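Local coordinates for protein beta-galactosidase/beta-glucuronidase (Faecalibacterium prausnitzii L2-6, PDB 6MVF) that binds flavin mononucleotide and is a family 2 glycoside hydrolase of a gut bacterium, a beta-glucuronidase that probably hydrolyses beta-glucuronides, at residues 91-96 with 134-139; 100-105 with 117-122. All blocks are in the same frame, centred on the assembly; numbering follows the deposited sequence.

Contact 1 (91-96 with 134-139); sequences VEVLAA and LTIEVS
Val91, Val93 and Ala96 face Leu134, Ile136 and Val138 across the core of a beta sandwich, the sugar-binding domain of family 2 glycoside hydrolases. Strand 88-93 belongs to one sheet and strand 131-139 to the other. The contact is therefore face-to-face packing of two sheets, and no hydrogen bond crosses it.

The inner side is apolar and buried. Methyl groups meet end to end: Val91 CG2 lies 4.3 Å from Leu134 CD2, and Val93 CG2 lies 4.4 Å from Ile136 CD1. CD1 of Ile136 is anti to CA (chi2 160°), which stretches the branch through CG1 toward Val93. Phe119 lies beside Val93 and Ala96, and Val163 beside Val91 and Ile136.

The other side of each strand is polar and partly exposed. There the alternate residues Glu92, Thr135 and Glu137 make no contact across the interface. Glu92 forms a salt bridge with Arg120 and a hydrogen bond with Asn164. Glu137 pairs with Lys103 on the outer face of its own sheet.

Past the end of strand 88-93 the chain turns, and Ala96 comes back to the core. Its CB sits 4.4 Å from CG2 of Val138, while its carbonyl carbon C is 4.3 Å from Val138 CG1.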
loop_
_atom_site.group_PDB
_atom_site.type_symbol
_atom_site.label_atom_id
_atom_site.label_comp_id
_atom_site.label_asym_id
_atom_site.label_seq_id
_atom_site.Cartn_x
_atom_site.Cartn_y
_atom_site.Cartn_z
ATOM N N VAL A 91 9.245 26.596 -13.735
ATOM C CA VAL A 91 7.837 26.283 -13.499
ATOM C C VAL A 91 7.322 25.547 -14.723
ATOM O O VAL A 91 7.633 25.917 -15.860
ATOM C CB VAL A 91 6.982 27.531 -13.181
ATOM C CG1 VAL A 91 7.082 28.564 -14.268
ATOM C CG2 VAL A 91 5.550 27.131 -13.010
ATOM N N GLU A 92 6.577 24.468 -14.489
ATOM C CA GLU A 92 6.033 23.630 -15.549
ATOM C C GLU A 92 4.516 23.584 -15.396
ATOM O O GLU A 92 4.005 23.050 -14.407
ATOM C CB GLU A 92 6.649 22.239 -15.489
ATOM C CG GLU A 92 5.966 21.197 -16.333
ATOM C CD GLU A 92 6.677 19.851 -16.269
ATOM O OE1 GLU A 92 7.622 19.638 -17.080
ATOM O OE2 GLU A 92 6.297 19.014 -15.401
ATOM N N VAL A 93 3.802 24.163 -16.364
ATOM C CA VAL A 93 2.344 24.094 -16.453
ATOM C C VAL A 93 1.991 22.963 -17.411
ATOM O O VAL A 93 2.453 22.952 -18.560
ATOM C CB VAL A 93 1.745 25.424 -16.939
ATOM C CG1 VAL A 93 0.225 25.309 -17.082
ATOM C CG2 VAL A 93 2.133 26.576 -16.002
ATOM N N LEU A 94 1.179 22.006 -16.956
ATOM C CA LEU A 94 0.919 20.840 -17.802
ATOM C C LEU A 94 -0.187 21.099 -18.816
ATOM O O LEU A 94 -0.305 20.333 -19.782
ATOM C CB LEU A 94 0.586 19.602 -16.948
ATOM C CG LEU A 94 1.712 19.157 -15.999
ATOM C CD1 LEU A 94 1.267 18.065 -14.995
ATOM C CD2 LEU A 94 2.953 18.730 -16.770
ATOM N N ALA A 95 -0.981 22.158 -18.606
ATOM C CA ALA A 95 -1.952 22.694 -19.555
ATOM C C ALA A 95 -2.655 23.908 -18.945
ATOM O O ALA A 95 -2.976 23.931 -17.750
ATOM C CB ALA A 95 -2.988 21.638 -19.985
ATOM N N ALA A 96 -2.899 24.927 -19.756
ATOM C CA ALA A 96 -3.615 26.116 -19.308
ATOM C C ALA A 96 -4.612 26.491 -20.398
ATOM O O ALA A 96 -4.226 27.017 -21.448
ATOM C CB ALA A 96 -2.653 27.269 -19.004
ATOM N N LEU A 134 3.688 33.019 -7.086
ATOM C CA LEU A 134 3.457 32.512 -8.432
ATOM C C LEU A 134 2.052 32.905 -8.878
ATOM O O LEU A 134 1.071 32.617 -8.176
ATOM C CB LEU A 134 3.629 30.989 -8.462
ATOM C CG LEU A 134 3.334 30.180 -9.725
ATOM C CD1 LEU A 134 4.188 30.685 -10.841
ATOM C CD2 LEU A 134 3.594 28.686 -9.488
ATOM N N THR A 135 1.964 33.562 -10.042
ATOM C CA THR A 135 0.708 34.086 -10.581
ATOM C C THR A 135 0.528 33.580 -12.006
ATOM O O THR A 135 1.404 33.791 -12.850
ATOM C CB THR A 135 0.701 35.624 -10.551
ATOM O OG1 THR A 135 0.895 36.077 -9.204
ATOM C CG2 THR A 135 -0.615 36.179 -11.065
ATOM N N ILE A 136 -0.593 32.908 -12.275
ATOM C CA ILE A 136 -0.909 32.410 -13.616
ATOM C C ILE A 136 -2.267 32.970 -14.035
ATOM O O ILE A 136 -3.313 32.558 -13.514
ATOM C CB ILE A 136 -0.911 30.878 -13.690
ATOM C CG1 ILE A 136 0.399 30.307 -13.144
ATOM C CG2 ILE A 136 -1.133 30.425 -15.141
ATOM C CD1 ILE A 136 0.320 28.832 -12.728
ATOM N N GLU A 137 -2.250 33.906 -14.980
ATOM C CA GLU A 137 -3.470 34.392 -15.606
ATOM C C GLU A 137 -3.860 33.435 -16.716
ATOM O O GLU A 137 -3.046 33.142 -17.592
ATOM C CB GLU A 137 -3.265 35.793 -16.180
ATOM C CG GLU A 137 -3.356 36.914 -15.164
ATOM C CD GLU A 137 -3.251 38.305 -15.794
ATOM O OE1 GLU A 137 -2.528 39.152 -15.209
ATOM O OE2 GLU A 137 -3.893 38.540 -16.857
ATOM N N VAL A 138 -5.103 32.960 -16.681
ATOM C CA VAL A 138 -5.617 32.002 -17.650
ATOM C C VAL A 138 -6.907 32.551 -18.247
ATOM O O VAL A 138 -7.787 33.006 -17.515
ATOM C CB VAL A 138 -5.872 30.632 -16.994
ATOM C CG1 VAL A 138 -6.402 29.630 -18.019
ATOM C CG2 VAL A 138 -4.621 30.132 -16.334
ATOM N N SER A 139 -7.031 32.487 -19.561
ATOM C CA SER A 139 -8.231 32.942 -20.246
ATOM C C SER A 139 -8.718 31.863 -21.199
ATOM O O SER A 139 -7.941 31.368 -22.025
ATOM C CB SER A 139 -7.971 34.228 -21.021
ATOM O OG SER A 139 -9.112 34.550 -21.809
#

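Contact 2 (100-105 with 117-122); sequences ATVKVN and SIFRAD
Phe119 places its ring between the two sheets of the sandwich and touches Ala100 and Val102 with its far end. Ring atom CZ is 3.8 Å from Ala100 CB, and CE2 is 4.0 Å from Val102 CG2. The valine methyl lies at the ring edge, in the ring plane. The alanine methyl approaches obliquely.

Torsions set up both sides. Phe119 CG stands between its backbone N and carbonyl carbon (chi1 60°), and from there the ring reaches across to strand 99-104. With CG1 of Val102 anti to the backbone N (chi1 -177°), CG2 stands anti to the carbonyl carbon, and this is the methyl that meets the ring edge.

The next shell holds the strands in place. Backbone hydrogen bonds tie Phe119 to Val93, Ala100 to His112, and Val102 to strand 107-113. Farther out, Ser117 OG bonds to Glu380 and the carbonyl oxygen of Ile118 accepts from Gln384, which ties this segment to helix 368-385, the helix that carries the FMN-binding Lys379. The Phe119 side chain is about 13 Å from the bound FMN and about 11 Å from the side chain of Tyr177, which binds it, so it makes no direct contact with the flavin.

The contact itself is apolar. It has no hydrogen bond across it and depends on burying hydrocarbon surface; the directional bonds lie in the surrounding backbone and polar side chains.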
loop_
_atom_site.group_PDB
_atom_site.type_symbol
_atom_site.label_atom_id
_atom_site.label_comp_id
_atom_site.label_asym_id
_atom_site.label_seq_id
_atom_site.Cartn_x
_atom_site.Cartn_y
_atom_site.Cartn_z
ATOM N N ALA A 100 -2.445 31.749 -21.473
ATOM C CA ALA A 100 -1.889 31.881 -20.133
ATOM C C ALA A 100 -0.743 32.882 -20.075
ATOM O O ALA A 100 -0.023 33.096 -21.056
ATOM C CB ALA A 100 -1.401 30.536 -19.589
ATOM N N THR A 101 -0.580 33.484 -18.892
ATOM C CA THR A 101 0.567 34.323 -18.555
ATOM C C THR A 101 1.055 33.925 -17.173
ATOM O O THR A 101 0.254 33.848 -16.236
ATOM C CB THR A 101 0.212 35.822 -18.565
ATOM O OG1 THR A 101 -0.202 36.218 -19.880
ATOM C CG2 THR A 101 1.425 36.645 -18.169
ATOM N N VAL A 102 2.356 33.676 -17.036
ATOM C CA VAL A 102 2.945 33.275 -15.760
ATOM C C VAL A 102 3.775 34.434 -15.220
ATOM O O VAL A 102 4.634 34.976 -15.926
ATOM C CB VAL A 102 3.794 31.994 -15.899
ATOM C CG1 VAL A 102 4.337 31.548 -14.530
ATOM C CG2 VAL A 102 2.978 30.869 -16.515
ATOM N N LYS A 103 3.527 34.812 -13.968
ATOM C CA LYS A 103 4.315 35.830 -13.282
ATOM C C LYS A 103 4.898 35.255 -12.002
ATOM O O LYS A 103 4.194 34.585 -11.235
ATOM C CB LYS A 103 3.479 37.066 -12.936
ATOM C CG LYS A 103 3.205 38.010 -14.077
ATOM C CD LYS A 103 2.153 39.018 -13.641
ATOM C CE LYS A 103 1.703 39.901 -14.788
ATOM N NZ LYS A 103 0.229 40.103 -14.772
ATOM N N VAL A 104 6.177 35.528 -11.765
ATOM C CA VAL A 104 6.823 35.219 -10.496
ATOM C C VAL A 104 7.197 36.539 -9.833
ATOM O O VAL A 104 7.899 37.367 -10.432
ATOM C CB VAL A 104 8.048 34.316 -10.682
ATOM C CG1 VAL A 104 8.736 34.084 -9.345
ATOM C CG2 VAL A 104 7.625 33.000 -11.300
ATOM N N ASN A 105 6.713 36.741 -8.600
ATOM C CA ASN A 105 6.991 37.954 -7.834
ATOM C C ASN A 105 6.770 39.212 -8.676
ATOM O O ASN A 105 7.581 40.136 -8.682
ATOM C CB ASN A 105 8.414 37.924 -7.272
ATOM C CG ASN A 105 8.652 36.782 -6.298
ATOM O OD1 ASN A 105 7.790 36.435 -5.473
ATOM N ND2 ASN A 105 9.843 36.198 -6.380
ATOM N N SER A 117 -1.257 21.625 -24.053
ATOM C CA SER A 117 0.131 21.195 -24.103
ATOM C C SER A 117 0.931 21.806 -22.955
ATOM O O SER A 117 0.587 22.864 -22.416
ATOM C CB SER A 117 0.789 21.528 -25.454
ATOM O OG SER A 117 0.384 22.783 -25.948
ATOM N N ILE A 118 1.997 21.087 -22.583
ATOM C CA ILE A 118 2.892 21.501 -21.512
ATOM C C ILE A 118 3.689 22.708 -21.978
ATOM O O ILE A 118 4.116 22.787 -23.140
ATOM C CB ILE A 118 3.819 20.328 -21.128
ATOM C CG1 ILE A 118 3.014 19.157 -20.581
ATOM C CG2 ILE A 118 4.894 20.730 -20.121
ATOM C CD1 ILE A 118 3.751 17.841 -20.662
ATOM N N PHE A 119 3.884 23.671 -21.087
ATOM C CA PHE A 119 4.857 24.716 -21.364
ATOM C C PHE A 119 5.609 25.025 -20.077
ATOM O O PHE A 119 5.076 24.833 -18.974
ATOM C CB PHE A 119 4.196 25.959 -21.967
ATOM C CG PHE A 119 3.164 26.582 -21.090
ATOM C CD1 PHE A 119 1.849 26.146 -21.123
ATOM C CD2 PHE A 119 3.497 27.632 -20.246
ATOM C CE1 PHE A 119 0.889 26.748 -20.316
ATOM C CE2 PHE A 119 2.551 28.220 -19.438
ATOM C CZ PHE A 119 1.253 27.786 -19.470
ATOM N N ARG A 120 6.871 25.447 -20.231
ATOM C CA ARG A 120 7.762 25.689 -19.097
ATOM C C ARG A 120 8.379 27.075 -19.189
ATOM O O ARG A 120 8.353 27.729 -20.239
ATOM C CB ARG A 120 8.885 24.647 -19.007
ATOM C CG ARG A 120 8.401 23.237 -19.054
ATOM C CD ARG A 120 9.481 22.272 -18.636
ATOM N NE ARG A 120 9.072 20.896 -18.898
ATOM C CZ ARG A 120 9.412 20.205 -19.983
ATOM N NH1 ARG A 120 10.193 20.750 -20.923
ATOM N NH2 ARG A 120 8.972 18.962 -20.117
ATOM N N ALA A 121 8.966 27.502 -18.068
ATOM C CA ALA A 121 9.600 28.812 -17.964
ATOM C C ALA A 121 10.732 28.765 -16.941
ATOM O O ALA A 121 10.535 28.291 -15.817
ATOM C CB ALA A 121 8.577 29.884 -17.575
ATOM N N ASP A 122 11.914 29.244 -17.340
ATOM C CA ASP A 122 13.067 29.370 -16.447
ATOM C C ASP A 122 12.843 30.586 -15.539
ATOM O O ASP A 122 13.033 31.727 -15.943
ATOM C CB ASP A 122 14.343 29.483 -17.276
ATOM C CG ASP A 122 15.620 29.568 -16.430
ATOM O OD1 ASP A 122 15.541 29.614 -15.183
ATOM O OD2 ASP A 122 16.726 29.586 -17.034
#

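Both contacts join the same two antiparallel sheets of the sugar-binding domain, and their centres are about 5 Å apart. Strands 88-93 and 119-122 are neighbours in one sheet. Strands 99-104 and 131-139 are neighbours in the other. Along the chain the order is 91-96, 100-105, 117-122, 134-139, so contact 2 falls between the two halves of contact 1. The chain crosses between the sheets three times: from 88-93 to 99-104, back from 107-113 to 119-122, and over again to 131-139. Thr135 O probably accepts a hydrogen bond from Lys103 N at 2.6 Å. Phe119 also touches Val93 and Ala96, and Leu134 touches Val102, so the two contacts share one part of the apolar core.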